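Side-chain contact in eukaryotic translation initiation factor 4 gamma 2 (Homo sapiens, PDB 4IUL), which probably acts in translation initiation, with a HEAT-repeat MIF4G domain that interacts with the helicase eIF4A: residues K233-P236 with A237-F241. Sequence-based numbering, arbitrary orientation.
Sequences KELP and ARIRF
Leu235 and Pro236 meet Ile239 and Arg240 in a local contact at the N-terminus of helix 237-251, the last helix in the model, in this HEAT-repeat MIF4G domain. Pro236 is the N-cap residue, where the loop that follows helix 216-227 turns into the helix. Its O takes the first-turn bond from Arg240 N, a long, weak one at 3.4 Å. On the buried side, Leu235 and Ile239 cross at about a right angle, one methyl from each touching: CD1 of Leu235 lies 4.1 Å from CG2 of Ile239. The other branch runs beside the proline ring, Ile239 CG1 lying 4.0 Å from Pro236 CD, both side chains pointing the same way. Leu235 also packs on Leu196 of helix 193-210 and on Leu189 in the loop before it; Arg238 reaches the same helix through a salt bridge to Glu197. On the more exposed side, Arg240 folds back over the cap. With chi1 at 67°, Arg240 CG sits between the backbone N and the carbonyl carbon, 3.6 Å from Pro236 O, and the extended chain beyond it brings the guanidinium edge to the loop. There Arg240 NH1 makes a weak, strongly bent hydrogen bond (3.3 Å, 121°) to Leu235 O, which lies in the guanidinium plane.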
loop_
_atom_site.group_PDB
_atom_site.type_symbol
_atom_site.label_atom_id
_atom_site.label_comp_id
_atom_site.label_asym_id
_atom_site.label_seq_id
_atom_site.Cartn_x
_atom_site.Cartn_y
_atom_site.Cartn_z
ATOM N N LYS A 233 10.574 -8.559 26.837
ATOM C CA LYS A 233 10.045 -9.840 27.286
ATOM C C LYS A 233 8.541 -9.927 27.030
ATOM O O LYS A 233 7.919 -10.961 27.262
ATOM C CB LYS A 233 10.332 -10.033 28.777
ATOM C CG LYS A 233 9.745 -8.954 29.672
ATOM C CD LYS A 233 9.964 -9.280 31.142
ATOM C CE LYS A 233 9.246 -8.291 32.048
ATOM N NZ LYS A 233 9.320 -8.713 33.474
ATOM N N GLU A 234 7.966 -8.837 26.534
ATOM C CA GLU A 234 6.538 -8.788 26.253
ATOM C C GLU A 234 6.208 -9.299 24.851
ATOM O O GLU A 234 5.057 -9.628 24.558
ATOM C CB GLU A 234 6.030 -7.352 26.395
ATOM C CG GLU A 234 6.498 -6.639 27.658
ATOM C CD GLU A 234 6.145 -7.395 28.923
ATOM O OE1 GLU A 234 4.946 -7.677 29.136
ATOM O OE2 GLU A 234 7.069 -7.705 29.705
ATOM N N LEU A 235 7.220 -9.369 23.991
ATOM C CA LEU A 235 7.025 -9.819 22.617
ATOM C C LEU A 235 7.428 -11.269 22.394
ATOM O O LEU A 235 8.414 -11.744 22.956
ATOM C CB LEU A 235 7.828 -8.937 21.660
ATOM C CG LEU A 235 7.578 -7.429 21.702
ATOM C CD1 LEU A 235 8.563 -6.734 20.782
ATOM C CD2 LEU A 235 6.146 -7.126 21.290
ATOM N N PRO A 236 6.666 -11.994 21.559
ATOM C CA PRO A 236 6.946 -13.398 21.250
ATOM C C PRO A 236 8.377 -13.579 20.749
ATOM O O PRO A 236 9.049 -12.604 20.414
ATOM C CB PRO A 236 5.911 -13.718 20.175
ATOM C CG PRO A 236 4.747 -12.898 20.603
ATOM C CD PRO A 236 5.389 -11.573 20.954
ATOM N N ALA A 237 8.837 -14.824 20.693
ATOM C CA ALA A 237 10.190 -15.108 20.233
ATOM C C ALA A 237 10.351 -14.725 18.769
ATOM O O ALA A 237 11.283 -14.009 18.409
ATOM C CB ALA A 237 10.513 -16.587 20.428
ATOM N N ARG A 238 9.436 -15.203 17.931
ATOM C CA ARG A 238 9.468 -14.921 16.499
ATOM C C ARG A 238 9.565 -13.434 16.187
ATOM O O ARG A 238 10.324 -13.030 15.310
ATOM C CB ARG A 238 8.225 -15.493 15.810
ATOM C CG ARG A 238 8.080 -15.079 14.341
ATOM C CD ARG A 238 6.955 -15.833 13.626
ATOM N NE ARG A 238 5.730 -15.051 13.445
ATOM C CZ ARG A 238 5.003 -14.530 14.433
ATOM N NH1 ARG A 238 5.370 -14.695 15.698
ATOM N NH2 ARG A 238 3.894 -13.854 14.158
ATOM N N ILE A 239 8.791 -12.623 16.904
ATOM C CA ILE A 239 8.781 -11.183 16.681
ATOM C C ILE A 239 10.133 -10.529 16.952
ATOM O O ILE A 239 10.660 -9.816 16.100
ATOM C CB ILE A 239 7.702 -10.491 17.545
ATOM C CG1 ILE A 239 6.312 -10.982 17.130
ATOM C CG2 ILE A 239 7.801 -8.977 17.402
ATOM C CD1 ILE A 239 5.954 -10.714 15.674
ATOM N N ARG A 240 10.707 -10.769 18.127
ATOM C CA ARG A 240 11.990 -10.156 18.428
ATOM C C ARG A 240 13.140 -10.735 17.606
ATOM O O ARG A 240 14.204 -10.129 17.523
ATOM C CB ARG A 240 12.299 -10.224 19.929
ATOM C CG ARG A 240 12.543 -11.593 20.515
ATOM C CD ARG A 240 13.099 -11.423 21.925
ATOM N NE ARG A 240 13.497 -12.683 22.542
ATOM C CZ ARG A 240 12.649 -13.560 23.070
ATOM N NH1 ARG A 240 11.345 -13.315 23.060
ATOM N NH2 ARG A 240 13.109 -14.678 23.613
ATOM N N PHE A 241 12.936 -11.894 16.989
ATOM C CA PHE A 241 13.985 -12.470 16.152
ATOM C C PHE A 241 13.876 -11.843 14.764
ATOM O O PHE A 241 14.858 -11.759 14.021
ATOM C CB PHE A 241 13.846 -13.992 16.042
ATOM C CG PHE A 241 14.100 -14.727 17.337
ATOM C CD1 PHE A 241 15.095 -14.298 18.218
ATOM C CD2 PHE A 241 13.360 -15.862 17.666
ATOM C CE1 PHE A 241 15.348 -14.988 19.404
ATOM C CE2 PHE A 241 13.605 -16.559 18.847
ATOM C CZ PHE A 241 14.602 -16.120 19.719
#